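Local coordinates for general stress protein 26 (Bacillus anthracis, PDB 3EC6) that binds flavin-adenine dinucleotide and probably acts as a flavin-dependent protein of the pyridoxamine 5'-phosphate oxidase family, at the interface of chains A and B. Numbering follows the deposited sequence. Chains: chain A/B, General stress protein 26.

Contact 1: the interface of chains A and B. Residues chain A 21-23, 27-28, 59, 61-62; chain B 22-23, 26-28.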
loop_
_atom_site.group_PDB
_atom_site.type_symbol
_atom_site.label_atom_id
_atom_site.label_comp_id
_atom_site.label_asym_id
_atom_site.label_seq_id
_atom_site.Cartn_x
_atom_site.Cartn_y
_atom_site.Cartn_z
ATOM N N SER A 21 -3.690 3.711 -2.551
ATOM C CA SER A 21 -2.858 4.802 -1.991
ATOM C C SER A 21 -3.283 6.131 -2.612
ATOM O O SER A 21 -3.603 6.240 -3.799
ATOM C CB SER A 21 -1.406 4.546 -2.368
ATOM O OG SER A 21 -1.049 3.249 -1.872
ATOM N N THR A 22 -3.278 7.162 -1.778
ATOM C CA THR A 22 -3.648 8.524 -2.140
ATOM C C THR A 22 -2.629 9.463 -1.524
ATOM O O THR A 22 -1.703 9.026 -0.795
ATOM C CB THR A 22 -5.039 8.887 -1.530
ATOM O OG1 THR A 22 -5.030 8.529 -0.122
ATOM C CG2 THR A 22 -6.172 8.118 -2.242
ATOM N N VAL A 23 -2.721 10.752 -1.897
ATOM C CA VAL A 23 -1.922 11.805 -1.255
ATOM C C VAL A 23 -2.823 12.607 -0.331
ATOM O O VAL A 23 -3.924 12.996 -0.744
ATOM C CB VAL A 23 -1.316 12.751 -2.293
ATOM C CG1 VAL A 23 -0.487 13.861 -1.583
ATOM C CG2 VAL A 23 -0.479 11.988 -3.266
ATOM N N LYS A 27 1.390 14.089 1.899
ATOM C CA LYS A 27 1.999 12.872 2.446
ATOM C C LYS A 27 1.237 11.673 1.878
ATOM O O LYS A 27 0.054 11.799 1.538
ATOM C CB LYS A 27 1.855 12.853 3.962
ATOM C CG LYS A 27 2.506 14.065 4.615
ATOM C CD LYS A 27 2.427 13.950 6.121
ATOM C CE LYS A 27 1.063 13.624 6.646
ATOM N NZ LYS A 27 1.081 13.816 8.150
ATOM N N PRO A 28 1.917 10.532 1.727
ATOM C CA PRO A 28 1.222 9.364 1.193
ATOM C C PRO A 28 0.354 8.690 2.271
ATOM O O PRO A 28 0.660 8.710 3.474
ATOM C CB PRO A 28 2.366 8.421 0.779
ATOM C CG PRO A 28 3.459 8.728 1.843
ATOM C CD PRO A 28 3.276 10.238 2.223
ATOM N N ASN A 59 -6.504 15.711 -4.518
ATOM C CA ASN A 59 -5.547 15.311 -5.517
ATOM C C ASN A 59 -6.113 14.025 -6.058
ATOM O O ASN A 59 -6.222 13.044 -5.345
ATOM C CB ASN A 59 -4.152 15.053 -4.868
ATOM C CG ASN A 59 -3.092 14.634 -5.872
ATOM O OD1 ASN A 59 -3.381 13.994 -6.895
ATOM N ND2 ASN A 59 -1.834 14.889 -5.549
ATOM N N ASN A 61 -4.958 11.783 -8.134
ATOM C CA ASN A 61 -4.023 10.709 -8.553
ATOM C C ASN A 61 -3.954 9.642 -7.490
ATOM O O ASN A 61 -3.746 9.954 -6.316
ATOM C CB ASN A 61 -2.625 11.275 -8.732
ATOM C CG ASN A 61 -2.555 12.252 -9.872
ATOM O OD1 ASN A 61 -2.676 13.466 -9.664
ATOM N ND2 ASN A 61 -2.401 11.744 -11.055
ATOM N N VAL A 62 -4.179 8.407 -7.914
ATOM C CA VAL A 62 -4.150 7.275 -6.956
ATOM C C VAL A 62 -3.311 6.161 -7.503
ATOM O O VAL A 62 -2.954 6.124 -8.672
ATOM C CB VAL A 62 -5.585 6.725 -6.674
ATOM C CG1 VAL A 62 -6.455 7.840 -6.087
ATOM C CG2 VAL A 62 -6.227 6.102 -7.925
ATOM N N THR B 22 5.171 6.164 -0.683
ATOM C CA THR B 22 5.913 7.412 -0.804
ATOM C C THR B 22 5.155 8.313 -1.759
ATOM O O THR B 22 4.111 7.915 -2.335
ATOM C CB THR B 22 7.317 7.150 -1.432
ATOM O OG1 THR B 22 7.142 6.337 -2.624
ATOM C CG2 THR B 22 8.236 6.404 -0.440
ATOM N N VAL B 23 5.610 9.576 -1.858
ATOM C CA VAL B 23 5.093 10.510 -2.867
ATOM C C VAL B 23 6.130 10.663 -3.967
ATOM O O VAL B 23 7.314 10.860 -3.663
ATOM C CB VAL B 23 4.817 11.886 -2.257
ATOM C CG1 VAL B 23 4.284 12.856 -3.352
ATOM C CG2 VAL B 23 3.855 11.768 -1.122
ATOM N N ASP B 26 4.387 14.211 -6.874
ATOM C CA ASP B 26 3.062 14.685 -6.487
ATOM C C ASP B 26 1.955 13.608 -6.737
ATOM O O ASP B 26 0.774 13.905 -6.893
ATOM C CB ASP B 26 2.796 15.968 -7.259
ATOM C CG ASP B 26 1.826 16.893 -6.566
ATOM O OD1 ASP B 26 1.533 16.684 -5.369
ATOM O OD2 ASP B 26 1.352 17.853 -7.229
ATOM N N LYS B 27 2.366 12.347 -6.782
ATOM C CA LYS B 27 1.425 11.227 -6.897
ATOM C C LYS B 27 1.864 10.145 -5.908
ATOM O O LYS B 27 3.052 10.059 -5.576
ATOM C CB LYS B 27 1.483 10.640 -8.302
ATOM C CG LYS B 27 1.152 11.674 -9.370
ATOM C CD LYS B 27 1.121 11.022 -10.733
ATOM C CE LYS B 27 2.319 10.179 -11.042
ATOM N NZ LYS B 27 2.279 9.829 -12.518
ATOM N N PRO B 28 0.910 9.358 -5.400
ATOM C CA PRO B 28 1.290 8.311 -4.458
ATOM C C PRO B 28 1.889 7.094 -5.186
ATOM O O PRO B 28 1.540 6.773 -6.334
ATOM C CB PRO B 28 -0.044 7.918 -3.797
ATOM C CG PRO B 28 -1.066 8.115 -4.954
ATOM C CD PRO B 28 -0.501 9.287 -5.830
HETATM O O HOH W 1 -0.961 16.753 -3.616
#
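The hairpin of strands 17-24 and 27-34, part of the pyridoxamine 5'-phosphate oxidase-like barrel, meets its two-fold mate here, A:Val23 touching B:Pro28 and A:Pro28 touching B:Val23. Each valine lays its CG2 methyl against the partner's proline ring at about a right angle; A:Val23 CG2 is 3.7 Å from B:Pro28 CD, and the twin pair repeats this. With CG1 anti to the backbone N (chi1 179°), CG2 is the branch left beside that N and facing the other chain. The ring of B:Pro28 sits between strands 17-24 and 61-66 of chain A, with B:Pro28 CG 3.4 Å from the carbonyl A:Ser21 O and B:Pro28 CD 3.3 Å from A:Asn61 O. Alongside, the aliphatic part of B:Lys27 runs obliquely over the amide of A:Asn61, B:Lys27 CD lying 3.6 Å from A:Asn61 ND2. The amide of A:Asn59, in the loop before strand 61-66, meets the hairpin turn of chain B. A:Asn59 ND2 donates to the backbone carbonyl B:Asp26 O at 3.1 Å, fairly straight (165° at H), nearly in the amide plane but tilted 32° from the carbonyl plane. A:Asn59 OD1 receives A:Asn61 N at 3.0 Å, which helps fix the amide's rotation. B:Asp26 is poorly ordered, so its direct and water-mediated links are less certain; the water, 2.8 Å from A:Asn59 ND2, leads to B:Asp26 OD1.

Contact 2: the interface of chains A and B. Residues chain A 17, 34, 100, 103; chain B 73-74.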
loop_
_atom_site.group_PDB
_atom_site.type_symbol
_atom_site.label_atom_id
_atom_site.label_comp_id
_atom_site.label_asym_id
_atom_site.label_seq_id
_atom_site.Cartn_x
_atom_site.Cartn_y
_atom_site.Cartn_z
ATOM N N THR A 17 -8.950 -8.139 -2.303
ATOM C CA THR A 17 -8.307 -7.159 -1.386
ATOM C C THR A 17 -6.998 -6.653 -1.948
ATOM O O THR A 17 -6.137 -7.445 -2.293
ATOM C CB THR A 17 -8.088 -7.667 0.071
ATOM O OG1 THR A 17 -9.349 -8.100 0.617
ATOM C CG2 THR A 17 -7.512 -6.547 0.909
HETATM N N MSE A 34 -11.343 -3.585 -0.706
HETATM C CA MSE A 34 -11.823 -4.571 -1.676
HETATM C C MSE A 34 -12.026 -3.904 -3.030
HETATM O O MSE A 34 -12.638 -2.848 -3.130
HETATM C CB MSE A 34 -13.152 -5.146 -1.205
HETATM C CG MSE A 34 -12.953 -5.785 0.097
HETATM SE SE MSE A 34 -14.547 -6.651 0.747
HETATM C CE MSE A 34 -15.463 -6.806 -0.899
ATOM N N SER A 100 -19.804 -8.457 2.690
ATOM C CA SER A 100 -18.569 -8.072 3.334
ATOM C C SER A 100 -18.553 -6.576 3.609
ATOM O O SER A 100 -17.914 -6.130 4.589
ATOM C CB SER A 100 -17.357 -8.436 2.475
ATOM O OG SER A 100 -17.429 -9.839 2.181
ATOM N N ARG A 103 -19.398 -4.218 7.080
ATOM C CA ARG A 103 -18.482 -3.695 8.073
ATOM C C ARG A 103 -18.495 -2.194 8.044
ATOM O O ARG A 103 -18.228 -1.544 9.075
ATOM C CB ARG A 103 -17.046 -4.169 7.800
ATOM C CG ARG A 103 -16.877 -5.663 7.996
ATOM C CD ARG A 103 -15.502 -6.110 7.456
ATOM N NE ARG A 103 -15.205 -7.504 7.810
ATOM C CZ ARG A 103 -15.606 -8.565 7.133
ATOM N NH1 ARG A 103 -16.381 -8.461 6.044
ATOM N NH2 ARG A 103 -15.227 -9.767 7.554
ATOM N N LEU B 73 -10.049 -11.033 6.460
ATOM C CA LEU B 73 -10.236 -9.573 6.496
ATOM C C LEU B 73 -10.013 -8.968 7.883
ATOM O O LEU B 73 -9.676 -7.780 7.999
ATOM C CB LEU B 73 -11.621 -9.158 5.947
ATOM C CG LEU B 73 -12.058 -9.603 4.545
ATOM C CD1 LEU B 73 -13.499 -9.180 4.266
ATOM C CD2 LEU B 73 -11.128 -9.061 3.471
ATOM N N ASP B 74 -10.174 -9.775 8.933
ATOM C CA ASP B 74 -10.110 -9.236 10.297
ATOM C C ASP B 74 -8.832 -9.569 11.105
ATOM O O ASP B 74 -8.864 -9.726 12.330
ATOM C CB ASP B 74 -11.404 -9.563 11.057
ATOM C CG ASP B 74 -12.649 -8.964 10.382
ATOM O OD1 ASP B 74 -12.860 -7.728 10.474
ATOM O OD2 ASP B 74 -13.430 -9.728 9.766
#
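This peripheral, mixed polar and apolar patch of the two-fold interface of the deposited pair, probably the dimer usual in this family, ties a loop of chain B, through B:Leu73 and B:Asp74, to A:Arg103 at the end of the 3-10 helix 99-103, and probably helps to steady the pairing away from its centre. Both loop residues are poorly ordered, so their contacts are less certain. A:Arg103 and B:Asp74 meet tip to tip in a salt bridge, with A:Arg103 NH2 2.9 Å from B:Asp74 OD2. The N-H points almost straight at the oxygen (169° at H) and takes its syn side, and the guanidinium and carboxylate planes are turned 23° apart. A:Arg103 NE adds a weak, bent bond to B:Asp74 OD2 at 3.5 Å. A:Arg103 NH1 donates to the carbonyl A:Ser100 O at 3.1 Å, in the carbonyl plane and on a lone pair, so the group is held from its own helix as well. The arginine reaches this far because its chain is extended from CG to NE. B:Leu73, which also lines the flavin pocket, sets its CD1 methyl over one guanidinium face, 3.6 Å from A:Arg103 CZ and toward the rim. The other branch turns to strand 17-24, where B:Leu73 CD2 lies 3.5 Å from the hydroxyl A:Thr17 OG1.

Contact 3: the interface of chains A and B. Residues chain A 28-31; chain B 63, 65, 79.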
loop_
_atom_site.group_PDB
_atom_site.type_symbol
_atom_site.label_atom_id
_atom_site.label_comp_id
_atom_site.label_asym_id
_atom_site.label_seq_id
_atom_site.Cartn_x
_atom_site.Cartn_y
_atom_site.Cartn_z
ATOM N N PRO A 28 1.917 10.532 1.727
ATOM C CA PRO A 28 1.222 9.364 1.193
ATOM C C PRO A 28 0.354 8.690 2.271
ATOM O O PRO A 28 0.660 8.710 3.474
ATOM C CB PRO A 28 2.366 8.421 0.779
ATOM C CG PRO A 28 3.459 8.728 1.843
ATOM C CD PRO A 28 3.276 10.238 2.223
ATOM N N HIS A 29 -0.740 8.100 1.819
ATOM C CA HIS A 29 -1.605 7.307 2.696
ATOM C C HIS A 29 -2.064 6.092 1.936
ATOM O O HIS A 29 -2.505 6.206 0.785
ATOM C CB HIS A 29 -2.831 8.088 3.111
ATOM C CG HIS A 29 -3.732 7.292 4.002
ATOM N ND1 HIS A 29 -4.744 6.479 3.519
ATOM C CD2 HIS A 29 -3.744 7.154 5.354
ATOM C CE1 HIS A 29 -5.361 5.905 4.541
ATOM N NE2 HIS A 29 -4.773 6.306 5.666
ATOM N N SER A 30 -2.076 4.950 2.599
ATOM C CA SER A 30 -2.497 3.711 1.960
ATOM C C SER A 30 -3.487 2.987 2.853
ATOM O O SER A 30 -3.341 2.975 4.055
ATOM C CB SER A 30 -1.314 2.790 1.723
ATOM O OG SER A 30 -0.467 3.325 0.727
ATOM N N ALA A 31 -4.451 2.318 2.237
ATOM C CA ALA A 31 -5.459 1.566 2.991
ATOM C C ALA A 31 -5.751 0.278 2.231
ATOM O O ALA A 31 -5.774 0.258 0.988
ATOM C CB ALA A 31 -6.746 2.390 3.142
ATOM N N HIS B 63 4.569 6.243 4.498
ATOM C CA HIS B 63 3.463 5.588 5.197
ATOM C C HIS B 63 3.711 4.085 5.058
ATOM O O HIS B 63 4.139 3.617 3.999
ATOM C CB HIS B 63 2.159 5.999 4.525
ATOM C CG HIS B 63 0.940 5.445 5.178
ATOM N ND1 HIS B 63 0.469 4.177 4.877
ATOM C CD2 HIS B 63 0.153 5.927 6.163
ATOM C CE1 HIS B 63 -0.603 3.934 5.610
ATOM N NE2 HIS B 63 -0.824 4.977 6.402
ATOM N N LEU B 65 2.005 0.139 5.884
ATOM C CA LEU B 65 0.972 -0.810 6.315
ATOM C C LEU B 65 1.693 -2.113 6.572
ATOM O O LEU B 65 2.445 -2.603 5.719
ATOM C CB LEU B 65 -0.127 -1.053 5.255
ATOM C CG LEU B 65 -0.921 0.160 4.877
ATOM C CD1 LEU B 65 -1.821 -0.228 3.713
ATOM C CD2 LEU B 65 -1.825 0.496 6.082
ATOM N N GLU B 79 -0.484 0.872 11.048
ATOM C CA GLU B 79 -0.165 1.872 10.035
ATOM C C GLU B 79 0.857 2.771 10.683
ATOM O O GLU B 79 0.713 3.131 11.860
ATOM C CB GLU B 79 -1.350 2.805 9.786
ATOM C CG GLU B 79 -2.467 2.276 9.074
ATOM C CD GLU B 79 -3.411 3.459 8.733
ATOM O OE1 GLU B 79 -2.932 4.550 8.307
ATOM O OE2 GLU B 79 -4.626 3.271 8.900
#
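Residues A:Pro28 to A:Ala31 run extended in strand 27-34 and lay their backbone over the side chains of B:His63 and B:Leu65 on strand 61-66, within the two-fold pairing of two pyridoxamine 5'-phosphate oxidase-like subunits. The B:His63 ring takes the peptide N of A:Ser30 over one face, 3.4 Å above its plane and toward the rim, with A:His29 CA over the same ring. At the ring's tip B:His63 CE1 lies 3.3 Å from the carbonyl A:Ser30 O, a van der Waals approach, while B:His63 CB rests 3.3 Å from A:Pro28 O. CG of B:His63 is anti to the backbone N (chi1 -178°), which carries the ring out alongside the chain A strand. B:His63 NE2 donates to the carboxylate oxygen B:Glu79 OE1 at 2.9 Å (160° at H), the acceptor lying close to the ring plane; this bond within chain B limits rotation of the imidazole. The oxygen is met on its anti side, 31° out of the carboxylate plane. A:His29 lies side by side with B:His63, both pointing the same way, and A:His29 NE2 is 4.2 Å from B:His63 NE2. Both methyls of B:Leu65 flank the carbonyl A:Ser30 O, and B:Leu65 CD1 also meets A:Ser30 CB at 3.7 Å.

Contact 1 and contact 3 are neighbours, their C-alpha centres about 10 Å apart, and they share A:Pro28. Both draw on strands 27-34 and 61-66, with the roles of the chains exchanged: contact 1 uses strand 61-66 of chain A, contact 3 that of chain B. Contact 2 lies about 23 Å from contact 1 and 17 Å from contact 3, between the same kind of centres; it shares strands 17-24 and 27-34 of chain A with contact 1, and strand 27-34 with contact 3. B:Leu73 and B:Glu79 line the flavin pocket, which places it next to the interface and may link pairing to cofactor binding.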